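PDB 3B8X: pyridoxamine 5-phosphate-dependent dehydrase from Escherichia coli, which catalyses removal of the C3'-hydroxyl from GDP-4-keto-6-deoxy-D-mannose in a combined transamination-deoxygenation reaction on the route to L-colitose. Local coordinates for the G4M site and the interface of chains A and B. Coordinates in Å, arbitrary orientation; residue numbers count along the deposited sequence, not the author numbering. Chains: chain A/B, Pyridoxamine 5-phosphate-dependent dehydrase.

Contact 1: the G4M site. Residues chain A 57-59, 62, 90, 92-93, 161, 163-164, 185, 187-189, 331, 333; chain B 28-31, 217, 221, 242, 250. With G4M ([(2R,3S,4R,5R)-5-(2-amino-6-oxo-1,6-dihydro-9H-purin-9-yl)-3,4-dihydroxytetrahydrofuran-2-yl]methyl (2R,3S,4S,5S,6R)-3,4-dihydroxy-5-[({3-hydroxy-2-methyl-5-[(phosphonooxy)methyl]pyridin-4-yl}methyl)amino]-6-methyltetrahydro-2H-pyran-2-yl dihydrogen diphosphate), chain C.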
loop_
_atom_site.group_PDB
_atom_site.type_symbol
_atom_site.label_atom_id
_atom_site.label_comp_id
_atom_site.label_asym_id
_atom_site.label_seq_id
_atom_site.Cartn_x
_atom_site.Cartn_y
_atom_site.Cartn_z
ATOM N N SER A 57 -5.880 2.977 0.359
ATOM C CA SER A 57 -6.889 2.429 1.237
ATOM C C SER A 57 -6.829 3.172 2.541
ATOM O O SER A 57 -5.901 3.946 2.779
ATOM C CB SER A 57 -6.690 0.939 1.499
ATOM O OG SER A 57 -5.501 0.662 2.227
ATOM N N GLY A 58 -7.849 2.987 3.377
ATOM C CA GLY A 58 -7.820 3.680 4.674
ATOM C C GLY A 58 -6.681 3.117 5.533
ATOM O O GLY A 58 -6.185 3.778 6.468
ATOM N N SER A 59 -6.302 1.880 5.272
ATOM C CA SER A 59 -5.202 1.223 5.980
ATOM C C SER A 59 -3.843 1.844 5.557
ATOM O O SER A 59 -2.965 2.061 6.396
ATOM C CB SER A 59 -5.176 -0.291 5.666
ATOM O OG SER A 59 -6.305 -1.018 6.165
ATOM N N ASN A 62 -3.662 5.115 7.305
ATOM C CA ASN A 62 -3.142 5.030 8.674
ATOM C C ASN A 62 -1.624 4.839 8.673
ATOM O O ASN A 62 -0.936 5.412 9.503
ATOM C CB ASN A 62 -3.757 3.848 9.465
ATOM C CG ASN A 62 -5.146 4.149 10.042
ATOM O OD1 ASN A 62 -5.576 5.295 10.146
ATOM N ND2 ASN A 62 -5.847 3.089 10.413
ATOM N N TRP A 90 -9.959 -1.307 14.338
ATOM C CA TRP A 90 -9.636 -2.216 13.207
ATOM C C TRP A 90 -8.154 -2.605 13.358
ATOM O O TRP A 90 -7.387 -1.853 13.957
ATOM C CB TRP A 90 -9.887 -1.538 11.825
ATOM C CG TRP A 90 -9.691 -2.477 10.652
ATOM C CD1 TRP A 90 -8.713 -2.441 9.676
ATOM C CD2 TRP A 90 -10.554 -3.524 10.295
ATOM N NE1 TRP A 90 -8.864 -3.493 8.796
ATOM C CE2 TRP A 90 -10.008 -4.160 9.144
ATOM C CE3 TRP A 90 -11.721 -4.042 10.866
ATOM C CZ2 TRP A 90 -10.592 -5.295 8.564
ATOM C CZ3 TRP A 90 -12.309 -5.160 10.276
ATOM C CH2 TRP A 90 -11.717 -5.807 9.168
ATOM N N THR A 92 -5.576 -2.565 11.302
ATOM C CA THR A 92 -4.622 -1.607 10.737
ATOM C C THR A 92 -4.641 -0.250 11.418
ATOM O O THR A 92 -3.979 0.676 10.976
ATOM C CB THR A 92 -4.723 -1.475 9.237
ATOM O OG1 THR A 92 -6.058 -1.084 8.897
ATOM C CG2 THR A 92 -4.385 -2.796 8.581
ATOM N N THR A 93 -5.389 -0.132 12.510
ATOM C CA THR A 93 -5.272 1.088 13.288
ATOM C C THR A 93 -3.999 0.841 14.120
ATOM O O THR A 93 -3.213 1.763 14.379
ATOM C CB THR A 93 -6.430 1.197 14.245
ATOM O OG1 THR A 93 -7.645 1.458 13.518
ATOM C CG2 THR A 93 -6.158 2.297 15.268
ATOM N N ASP A 161 -8.221 8.088 13.759
ATOM C CA ASP A 161 -8.497 7.097 12.721
ATOM C C ASP A 161 -10.005 7.308 12.470
ATOM O O ASP A 161 -10.848 6.961 13.325
ATOM C CB ASP A 161 -8.180 5.677 13.193
ATOM C CG ASP A 161 -8.597 4.624 12.159
ATOM O OD1 ASP A 161 -9.488 4.922 11.351
ATOM O OD2 ASP A 161 -8.051 3.493 12.147
ATOM N N CYS A 163 -11.836 6.233 9.785
ATOM C CA CYS A 163 -12.263 5.341 8.729
ATOM C C CYS A 163 -13.649 4.801 8.888
ATOM O O CYS A 163 -14.195 4.301 7.909
ATOM C CB CYS A 163 -11.256 4.207 8.535
ATOM S SG CYS A 163 -9.641 4.800 7.909
ATOM N N GLU A 164 -14.234 4.883 10.083
ATOM C CA GLU A 164 -15.603 4.427 10.238
ATOM C C GLU A 164 -16.580 5.591 10.419
ATOM O O GLU A 164 -17.812 5.374 10.440
ATOM C CB GLU A 164 -15.770 3.518 11.470
ATOM C CG GLU A 164 -14.922 2.276 11.379
ATOM C CD GLU A 164 -15.016 1.433 12.609
ATOM O OE1 GLU A 164 -15.881 1.723 13.428
ATOM O OE2 GLU A 164 -14.185 0.534 12.803
ATOM N N SER A 185 -11.654 6.159 5.019
ATOM C CA SER A 185 -11.631 5.038 4.097
ATOM C C SER A 185 -12.774 5.206 3.112
ATOM O O SER A 185 -13.828 5.695 3.481
ATOM C CB SER A 185 -11.925 3.732 4.831
ATOM O OG SER A 185 -12.081 2.762 3.796
ATOM N N PHE A 187 -13.559 2.358 1.203
ATOM C CA PHE A 187 -13.741 0.964 0.775
ATOM C C PHE A 187 -15.218 0.756 0.451
ATOM O O PHE A 187 -16.073 1.490 0.946
ATOM C CB PHE A 187 -13.362 -0.008 1.905
ATOM C CG PHE A 187 -13.581 -1.460 1.538
ATOM C CD1 PHE A 187 -12.876 -2.036 0.507
ATOM C CD2 PHE A 187 -14.518 -2.228 2.207
ATOM C CE1 PHE A 187 -13.145 -3.324 0.083
ATOM C CE2 PHE A 187 -14.769 -3.517 1.811
ATOM C CZ PHE A 187 -14.089 -4.069 0.744
ATOM N N TYR A 188 -15.533 -0.266 -0.349
ATOM C CA TYR A 188 -16.924 -0.594 -0.682
ATOM C C TYR A 188 -18.056 -0.355 0.348
ATOM O O TYR A 188 -19.104 0.232 0.047
ATOM C CB TYR A 188 -17.050 -2.053 -1.185
ATOM C CG TYR A 188 -18.478 -2.394 -1.572
ATOM C CD1 TYR A 188 -18.991 -2.034 -2.801
ATOM C CD2 TYR A 188 -19.302 -3.113 -0.695
ATOM C CE1 TYR A 188 -20.318 -2.332 -3.129
ATOM C CE2 TYR A 188 -20.612 -3.452 -1.019
ATOM C CZ TYR A 188 -21.125 -3.042 -2.230
ATOM O OH TYR A 188 -22.420 -3.401 -2.549
ATOM N N SER A 189 -17.916 -0.925 1.533
ATOM C CA SER A 189 -19.003 -0.859 2.495
ATOM C C SER A 189 -18.975 0.339 3.443
ATOM O O SER A 189 -19.606 0.309 4.503
ATOM C CB SER A 189 -18.993 -2.162 3.296
ATOM O OG SER A 189 -17.666 -2.472 3.706
ATOM N N GLU A 331 -27.605 -10.081 8.025
ATOM C CA GLU A 331 -26.148 -10.167 8.080
ATOM C C GLU A 331 -25.693 -9.479 9.356
ATOM O O GLU A 331 -26.232 -8.436 9.752
ATOM C CB GLU A 331 -25.526 -9.466 6.843
ATOM C CG GLU A 331 -24.088 -9.943 6.485
ATOM C CD GLU A 331 -23.453 -9.340 5.213
ATOM O OE1 GLU A 331 -24.109 -8.605 4.429
ATOM O OE2 GLU A 331 -22.248 -9.620 5.006
ATOM N N ARG A 333 -22.037 -8.838 12.234
ATOM C CA ARG A 333 -20.592 -8.882 12.408
ATOM C C ARG A 333 -20.251 -8.668 13.877
ATOM O O ARG A 333 -21.070 -8.103 14.589
ATOM C CB ARG A 333 -20.021 -7.671 11.683
ATOM C CG ARG A 333 -20.172 -7.718 10.191
ATOM C CD ARG A 333 -19.182 -6.800 9.508
ATOM N NE ARG A 333 -18.150 -7.557 8.801
ATOM C CZ ARG A 333 -18.363 -8.488 7.866
ATOM N NH1 ARG A 333 -19.588 -8.847 7.492
ATOM N NH2 ARG A 333 -17.330 -9.111 7.325
ATOM N N LYS B 28 -20.345 -5.674 -10.983
ATOM C CA LYS B 28 -20.538 -4.927 -9.767
ATOM C C LYS B 28 -19.713 -5.366 -8.547
ATOM O O LYS B 28 -19.934 -4.900 -7.431
ATOM C CB LYS B 28 -22.017 -4.679 -9.518
ATOM C CG LYS B 28 -22.640 -3.760 -10.587
ATOM C CD LYS B 28 -24.143 -3.626 -10.347
ATOM C CE LYS B 28 -24.859 -2.990 -11.529
ATOM N NZ LYS B 28 -26.354 -3.011 -11.410
ATOM N N MET B 29 -18.764 -6.266 -8.795
ATOM C CA MET B 29 -17.835 -6.707 -7.756
ATOM C C MET B 29 -16.457 -6.142 -8.114
ATOM O O MET B 29 -15.793 -6.575 -9.065
ATOM C CB MET B 29 -17.780 -8.225 -7.581
ATOM C CG MET B 29 -16.554 -8.707 -6.782
ATOM S SD MET B 29 -16.511 -8.306 -5.000
ATOM C CE MET B 29 -18.169 -8.810 -4.488
ATOM N N PHE B 30 -16.061 -5.128 -7.352
ATOM C CA PHE B 30 -14.816 -4.405 -7.568
ATOM C C PHE B 30 -13.656 -4.783 -6.663
ATOM O O PHE B 30 -12.474 -4.603 -6.995
ATOM C CB PHE B 30 -15.126 -2.900 -7.473
ATOM C CG PHE B 30 -16.182 -2.460 -8.455
ATOM C CD1 PHE B 30 -17.487 -2.255 -8.044
ATOM C CD2 PHE B 30 -15.910 -2.446 -9.818
ATOM C CE1 PHE B 30 -18.485 -1.948 -8.972
ATOM C CE2 PHE B 30 -16.908 -2.131 -10.756
ATOM C CZ PHE B 30 -18.192 -1.894 -10.329
ATOM N N THR B 31 -13.995 -5.314 -5.507
ATOM C CA THR B 31 -12.972 -5.656 -4.551
ATOM C C THR B 31 -12.332 -6.923 -4.993
ATOM O O THR B 31 -13.008 -7.794 -5.519
ATOM C CB THR B 31 -13.582 -5.920 -3.173
ATOM O OG1 THR B 31 -14.164 -4.697 -2.713
ATOM C CG2 THR B 31 -12.498 -6.370 -2.207
ATOM N N HIS B 217 -5.140 -7.000 5.802
ATOM C CA HIS B 217 -5.477 -6.797 7.199
ATOM C C HIS B 217 -4.919 -7.741 8.233
ATOM O O HIS B 217 -5.202 -7.551 9.419
ATOM C CB HIS B 217 -7.005 -6.746 7.362
ATOM C CG HIS B 217 -7.678 -5.810 6.412
ATOM N ND1 HIS B 217 -7.592 -4.438 6.554
ATOM C CD2 HIS B 217 -8.474 -6.038 5.332
ATOM C CE1 HIS B 217 -8.319 -3.864 5.610
ATOM N NE2 HIS B 217 -8.857 -4.807 4.850
ATOM N N ARG B 221 -9.291 -14.413 6.424
ATOM C CA ARG B 221 -10.282 -14.633 5.401
ATOM C C ARG B 221 -9.828 -15.317 4.131
ATOM O O ARG B 221 -10.611 -15.994 3.477
ATOM C CB ARG B 221 -10.909 -13.310 5.005
ATOM C CG ARG B 221 -11.819 -12.804 6.068
ATOM C CD ARG B 221 -12.951 -11.996 5.474
ATOM N NE ARG B 221 -13.593 -11.229 6.535
ATOM C CZ ARG B 221 -14.375 -10.185 6.313
ATOM N NH1 ARG B 221 -14.657 -9.814 5.074
ATOM N NH2 ARG B 221 -14.903 -9.547 7.337
ATOM N N PHE B 242 -13.461 -11.556 11.698
ATOM C CA PHE B 242 -12.405 -10.597 12.002
ATOM C C PHE B 242 -11.432 -11.222 13.032
ATOM O O PHE B 242 -11.371 -10.873 14.201
ATOM C CB PHE B 242 -12.996 -9.279 12.564
ATOM C CG PHE B 242 -13.886 -8.493 11.613
ATOM C CD1 PHE B 242 -13.677 -8.470 10.238
ATOM C CD2 PHE B 242 -14.894 -7.685 12.128
ATOM C CE1 PHE B 242 -14.491 -7.678 9.397
ATOM C CE2 PHE B 242 -15.702 -6.882 11.301
ATOM C CZ PHE B 242 -15.483 -6.858 9.933
ATOM N N ASN B 250 -3.164 -3.439 4.228
ATOM C CA ASN B 250 -4.182 -3.675 3.220
ATOM C C ASN B 250 -3.473 -3.157 1.956
ATOM O O ASN B 250 -3.348 -1.931 1.761
ATOM C CB ASN B 250 -5.455 -2.872 3.407
ATOM C CG ASN B 250 -6.332 -2.878 2.147
ATOM O OD1 ASN B 250 -5.931 -3.428 1.116
ATOM N ND2 ASN B 250 -7.524 -2.244 2.214
HETATM O OP3 G4M C . -10.636 -1.165 4.823
HETATM P PL G4M C . -9.637 0.080 4.689
HETATM O OP1 G4M C . -8.164 -0.393 4.399
HETATM O OP2 G4M C . -10.108 1.133 3.574
HETATM O OP4 G4M C . -9.667 0.965 6.030
HETATM C C5B G4M C . -9.049 0.290 7.108
HETATM C C5L G4M C . -9.687 0.726 8.430
HETATM C C6L G4M C . -8.961 1.477 9.347
HETATM N N1L G4M C . -9.463 1.866 10.529
HETATM C C2L G4M C . -10.645 1.449 10.941
HETATM C C2A G4M C . -11.088 1.858 12.342
HETATM C C3L G4M C . -11.453 0.661 10.089
HETATM O O3L G4M C . -12.665 0.212 10.501
HETATM C C4L G4M C . -10.966 0.293 8.804
HETATM C C4A G4M C . -11.709 -0.542 7.958
HETATM N N4A G4M C . -12.908 -0.964 8.343
HETATM C C4G G4M C . -13.728 -1.659 7.469
HETATM C C5G G4M C . -14.487 -2.780 8.184
HETATM C C6G G4M C . -15.244 -2.184 9.371
HETATM O O5G G4M C . -15.436 -3.318 7.262
HETATM C C3G G4M C . -12.957 -2.234 6.270
HETATM O O3G G4M C . -13.369 -1.537 5.080
HETATM C C2G G4M C . -13.221 -3.757 6.155
HETATM O O2G G4M C . -12.668 -4.274 4.927
HETATM C C1G G4M C . -14.733 -4.105 6.278
HETATM O O1G G4M C . -14.892 -5.490 6.631
HETATM P P2 G4M C . -16.085 -5.939 5.673
HETATM O O3P G4M C . -17.390 -5.012 5.860
HETATM O O4P G4M C . -16.472 -7.429 6.111
HETATM O OPP G4M C . -15.553 -5.841 4.148
HETATM P P G4M C . -16.289 -6.968 3.244
HETATM O O1P G4M C . -16.873 -8.219 4.078
HETATM O O2P G4M C . -15.168 -7.530 2.232
HETATM O "O5'" G4M C . -17.459 -6.295 2.329
HETATM C "C5'" G4M C . -18.570 -5.882 3.123
HETATM C "C4'" G4M C . -19.883 -6.281 2.435
HETATM O "O4'" G4M C . -20.039 -5.610 1.149
HETATM C "C3'" G4M C . -19.903 -7.813 2.146
HETATM O "O3'" G4M C . -21.219 -8.356 2.286
HETATM C "C2'" G4M C . -19.387 -7.898 0.692
HETATM O "O2'" G4M C . -20.005 -8.991 -0.005
HETATM C "C1'" G4M C . -19.891 -6.578 0.090
HETATM N N9 G4M C . -18.962 -6.099 -0.931
HETATM C C8 G4M C . -17.659 -5.742 -0.729
HETATM N N7 G4M C . -17.158 -5.359 -1.876
HETATM C C4 G4M C . -19.274 -5.933 -2.237
HETATM C C5 G4M C . -18.114 -5.449 -2.848
HETATM C C6 G4M C . -18.164 -5.159 -4.232
HETATM O O6 G4M C . -17.206 -4.706 -4.819
HETATM N N3 G4M C . -20.375 -6.121 -2.950
HETATM C C2 G4M C . -20.404 -5.858 -4.233
HETATM N N1 G4M C . -19.319 -5.373 -4.889
HETATM N N2 G4M C . -21.565 -6.057 -4.931
HETATM O O HOH W 1 -10.876 -3.199 3.474
HETATM O O HOH W 2 -15.753 -1.050 5.450
HETATM O O HOH W 3 -23.138 -6.124 -1.433
#
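This is the active site of an aminotransferase-fold DegT/DnrJ/EryC1 enzyme, assembled from both subunits around G4M, the adduct of the B6 cofactor with GDP-perosamine. The ligand as a whole is poorly ordered. At the cofactor end, A:Trp90 lies against one face of the pyridine ring, its five-membered ring tilted 19° from it. CG sits anti to the backbone N (chi1 -175°), which lays both CB and the indole along that face. A:Cys163 closes the sandwich from the opposite side, its CB 3.5 Å from the G4M pyridine centroid. The indole's six-membered ring points edge-on into the faces of B:His217 (CZ2 over the ring centre) and the poorly ordered B:Phe242 (CZ3 over it), so the second subunit braces the indole at its rim.

The pyridine nitrogen G4M N1L faces A:Asp161, with OD2 at 2.7 Å; this carboxylate would favour a protonated ring nitrogen, the usual electron sink. A:Asn62 ND2 and A:Thr93 OG1 both donate to the same OD2 and so hold the carboxylate in place. The cofactor phosphate sits at the start of helix 58-68, where A:Gly58 N donates to OP2, and A:Ser59 grips OP1 with both its N and OG. A:Ser185 OG adds a hydrogen bond to G4M OP2 at 2.6 Å.

At the other end, A:Tyr188 stacks nearly parallel on guanine, while the poorly ordered B:Met29 brings CE over the opposite face. Backbone of chain B reads the base edge: G4M N1 donates to B:Lys28 O (a poorly ordered residue) at 2.7 Å, on a carbonyl lone pair, and B:Phe30 N donates to G4M O6 at 2.8 Å. Between the two ends, B:Arg221 NH1 meets the diphosphate oxygen G4M O1P in a 2.9 Å salt bridge. Back at the cofactor, the ring hydroxyl G4M O3L donates to the anti lone pair of A:Glu164 OE2 at 2.8 Å.

Contact 2: the interface of chains A and B. Residues chain A 13, 18, 21, 195, 254, 256-257; chain B 21, 25, 30, 195, 254, 256.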
loop_
_atom_site.group_PDB
_atom_site.type_symbol
_atom_site.label_atom_id
_atom_site.label_comp_id
_atom_site.label_asym_id
_atom_site.label_seq_id
_atom_site.Cartn_x
_atom_site.Cartn_y
_atom_site.Cartn_z
ATOM N N TRP A 13 -23.368 3.574 -5.671
ATOM C CA TRP A 13 -23.155 4.180 -7.013
ATOM C C TRP A 13 -24.407 4.297 -7.851
ATOM O O TRP A 13 -25.237 3.405 -7.824
ATOM C CB TRP A 13 -22.188 3.320 -7.879
ATOM C CG TRP A 13 -20.771 3.318 -7.377
ATOM C CD1 TRP A 13 -20.318 3.887 -6.227
ATOM C CD2 TRP A 13 -19.617 2.737 -8.028
ATOM N NE1 TRP A 13 -18.950 3.695 -6.116
ATOM C CE2 TRP A 13 -18.504 2.980 -7.199
ATOM C CE3 TRP A 13 -19.453 1.911 -9.144
ATOM C CZ2 TRP A 13 -17.217 2.479 -7.487
ATOM C CZ3 TRP A 13 -18.154 1.451 -9.451
ATOM C CH2 TRP A 13 -17.068 1.762 -8.635
ATOM N N TYR A 18 -20.404 5.590 -12.844
ATOM C CA TYR A 18 -20.068 4.836 -14.048
ATOM C C TYR A 18 -19.558 5.735 -15.200
ATOM O O TYR A 18 -18.639 5.386 -15.944
ATOM C CB TYR A 18 -21.269 3.997 -14.444
ATOM C CG TYR A 18 -21.365 2.771 -13.578
ATOM C CD1 TYR A 18 -22.238 2.711 -12.475
ATOM C CD2 TYR A 18 -20.531 1.677 -13.816
ATOM C CE1 TYR A 18 -22.284 1.552 -11.665
ATOM C CE2 TYR A 18 -20.568 0.531 -13.016
ATOM C CZ TYR A 18 -21.443 0.464 -11.947
ATOM O OH TYR A 18 -21.468 -0.695 -11.189
ATOM N N ILE A 21 -16.006 6.774 -14.338
ATOM C CA ILE A 21 -15.075 5.707 -14.692
ATOM C C ILE A 21 -14.847 5.793 -16.189
ATOM O O ILE A 21 -13.727 5.648 -16.664
ATOM C CB ILE A 21 -15.549 4.298 -14.289
ATOM C CG1 ILE A 21 -15.455 4.112 -12.762
ATOM C CG2 ILE A 21 -14.691 3.220 -14.993
ATOM C CD1 ILE A 21 -16.335 2.979 -12.254
ATOM N N MET A 195 -14.053 1.792 -4.747
ATOM C CA MET A 195 -13.548 0.425 -4.943
ATOM C C MET A 195 -12.657 0.171 -3.717
ATOM O O MET A 195 -13.026 -0.585 -2.807
ATOM C CB MET A 195 -12.852 0.228 -6.293
ATOM C CG MET A 195 -13.790 0.607 -7.496
ATOM S SD MET A 195 -13.150 0.182 -9.138
ATOM C CE MET A 195 -11.905 1.393 -9.518
ATOM N N LEU A 254 -5.633 5.096 -7.672
ATOM C CA LEU A 254 -5.801 5.114 -9.152
ATOM C C LEU A 254 -6.689 6.304 -9.534
ATOM O O LEU A 254 -7.494 6.725 -8.678
ATOM C CB LEU A 254 -6.509 3.822 -9.575
ATOM C CG LEU A 254 -5.753 2.508 -9.425
ATOM C CD1 LEU A 254 -6.585 1.438 -10.142
ATOM C CD2 LEU A 254 -4.371 2.634 -10.073
ATOM N N MET A 256 -9.181 6.308 -11.506
ATOM C CA MET A 256 -10.595 5.914 -11.418
ATOM C C MET A 256 -11.170 6.193 -10.039
ATOM O O MET A 256 -12.233 6.729 -9.953
ATOM C CB MET A 256 -10.813 4.427 -11.723
ATOM C CG MET A 256 -10.741 4.150 -13.231
ATOM S SD MET A 256 -10.833 2.398 -13.399
ATOM C CE MET A 256 -10.812 2.153 -15.220
ATOM N N SER A 257 -10.486 5.774 -8.982
ATOM C CA SER A 257 -10.948 5.992 -7.599
ATOM C C SER A 257 -11.132 7.480 -7.308
ATOM O O SER A 257 -12.075 7.894 -6.634
ATOM C CB SER A 257 -9.941 5.364 -6.643
ATOM O OG SER A 257 -10.010 3.956 -6.831
ATOM N N ILE B 21 -12.412 -4.719 -18.322
ATOM C CA ILE B 21 -12.928 -3.726 -17.386
ATOM C C ILE B 21 -14.443 -3.693 -17.418
ATOM O O ILE B 21 -15.108 -3.655 -16.386
ATOM C CB ILE B 21 -12.376 -2.339 -17.694
ATOM C CG1 ILE B 21 -10.849 -2.369 -17.468
ATOM C CG2 ILE B 21 -13.110 -1.273 -16.892
ATOM C CD1 ILE B 21 -10.089 -1.123 -17.952
ATOM N N LEU B 25 -17.119 -4.122 -14.404
ATOM C CA LEU B 25 -18.168 -3.143 -14.214
ATOM C C LEU B 25 -19.514 -3.834 -14.254
ATOM O O LEU B 25 -20.328 -3.647 -13.383
ATOM C CB LEU B 25 -18.079 -2.115 -15.348
ATOM C CG LEU B 25 -16.867 -1.201 -15.242
ATOM C CD1 LEU B 25 -16.706 -0.413 -16.497
ATOM C CD2 LEU B 25 -17.028 -0.243 -14.041
ATOM N N PHE B 30 -16.061 -5.128 -7.352
ATOM C CA PHE B 30 -14.816 -4.405 -7.568
ATOM C C PHE B 30 -13.656 -4.783 -6.663
ATOM O O PHE B 30 -12.474 -4.603 -6.995
ATOM C CB PHE B 30 -15.126 -2.900 -7.473
ATOM C CG PHE B 30 -16.182 -2.460 -8.455
ATOM C CD1 PHE B 30 -17.487 -2.255 -8.044
ATOM C CD2 PHE B 30 -15.910 -2.446 -9.818
ATOM C CE1 PHE B 30 -18.485 -1.948 -8.972
ATOM C CE2 PHE B 30 -16.908 -2.131 -10.756
ATOM C CZ PHE B 30 -18.192 -1.894 -10.329
ATOM N N MET B 195 -2.794 -0.533 -14.718
ATOM C CA MET B 195 -2.961 0.763 -14.046
ATOM C C MET B 195 -1.864 0.874 -12.966
ATOM O O MET B 195 -0.948 1.666 -13.125
ATOM C CB MET B 195 -4.405 0.972 -13.533
ATOM C CG MET B 195 -5.402 0.784 -14.657
ATOM S SD MET B 195 -7.072 1.330 -14.230
ATOM C CE MET B 195 -7.602 -0.016 -13.330
ATOM N N LEU B 254 -7.025 -4.054 -7.157
ATOM C CA LEU B 254 -8.446 -3.951 -7.509
ATOM C C LEU B 254 -8.852 -5.107 -8.410
ATOM O O LEU B 254 -8.024 -5.634 -9.153
ATOM C CB LEU B 254 -8.711 -2.640 -8.226
ATOM C CG LEU B 254 -8.581 -1.442 -7.272
ATOM C CD1 LEU B 254 -8.762 -0.158 -8.028
ATOM C CD2 LEU B 254 -9.559 -1.578 -6.135
ATOM N N MET B 256 -10.389 -4.917 -11.134
ATOM C CA MET B 256 -10.144 -4.484 -12.487
ATOM C C MET B 256 -8.711 -4.783 -12.885
ATOM O O MET B 256 -8.453 -5.155 -14.038
ATOM C CB MET B 256 -10.378 -2.979 -12.602
ATOM C CG MET B 256 -11.830 -2.633 -12.856
ATOM S SD MET B 256 -11.785 -0.850 -12.833
ATOM C CE MET B 256 -13.495 -0.364 -12.909
#
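The phenol oxygen A:Tyr18 OH is a polar side-chain atom that comes up against the partner subunit, and the count of N or O atoms gripping it from chain B is zero. It rests instead at the edge of the B:Phe30 ring, in its plane, with A:Tyr18 OH 3.6 Å from B:Phe30 CZ. The whole patch is like this: an apolar seam, held by fit rather than by polar bonds.

B:Phe30 is the wedge on one flank. Its CG stands anti to the carbonyl carbon (chi1 -57°), and the ring presents one face to chain A. A:Trp13 comes in tip to tip, the outer corner of its six-membered ring over the rim of that face, with CZ3 at 3.4 Å from B:Phe30 CE1. A:Met195 crosses obliquely nearer the root of the ring, its CG 3.8 Å from B:Phe30 CB. This methionine buries 71 Å² against chain B, the largest area in the patch: extended to SD, it then bends at the last torsion (chi3 -76°), which swings CE towards B:Leu254 CD1 and B:Met256 SD. Next to the phenylalanine, B:Leu25 pushes one methyl forward, CD2 meeting A:Ile21 CD1 end on at 3.7 Å while the ring of A:Tyr18 slides past it.

In the middle, residues meet their own copies. A:Met256 and B:Met256 are both extended and touch sulfur to sulfur, SD to SD, at 3.4 Å. A:Leu254 and B:Leu254 meet through their CD1 methyls, also at 3.4 Å, a tight fit. B:Met195 CE tucks in beside A:Leu254 CD1 at 3.6 Å.

These self-pairs mark the two-fold axis of the dimer. A:Leu254 and A:Met256 flank the start of the long helix 255-286, as B:Leu254 and B:Met256 do in the other subunit, helix 15-27 supplies the flank, and the loops carrying A:Met195 and B:Phe30 fill in between.

Contact 1 and contact 2 lie about 16 Å apart, measured between the centres of their C-alpha atoms, and B:Phe30 belongs to both. Its backbone works in contact 1 while its ring works in contact 2, so the loop that carries it ties nucleotide recognition to the join between subunits. Since chain B completes the pocket of chain A, and two-fold symmetry repeats this the other way round, the dimer is needed to build either complete pocket. The apolar seam of contact 2 probably helps hold the loop of residues 28-31 in position for the neighbouring site.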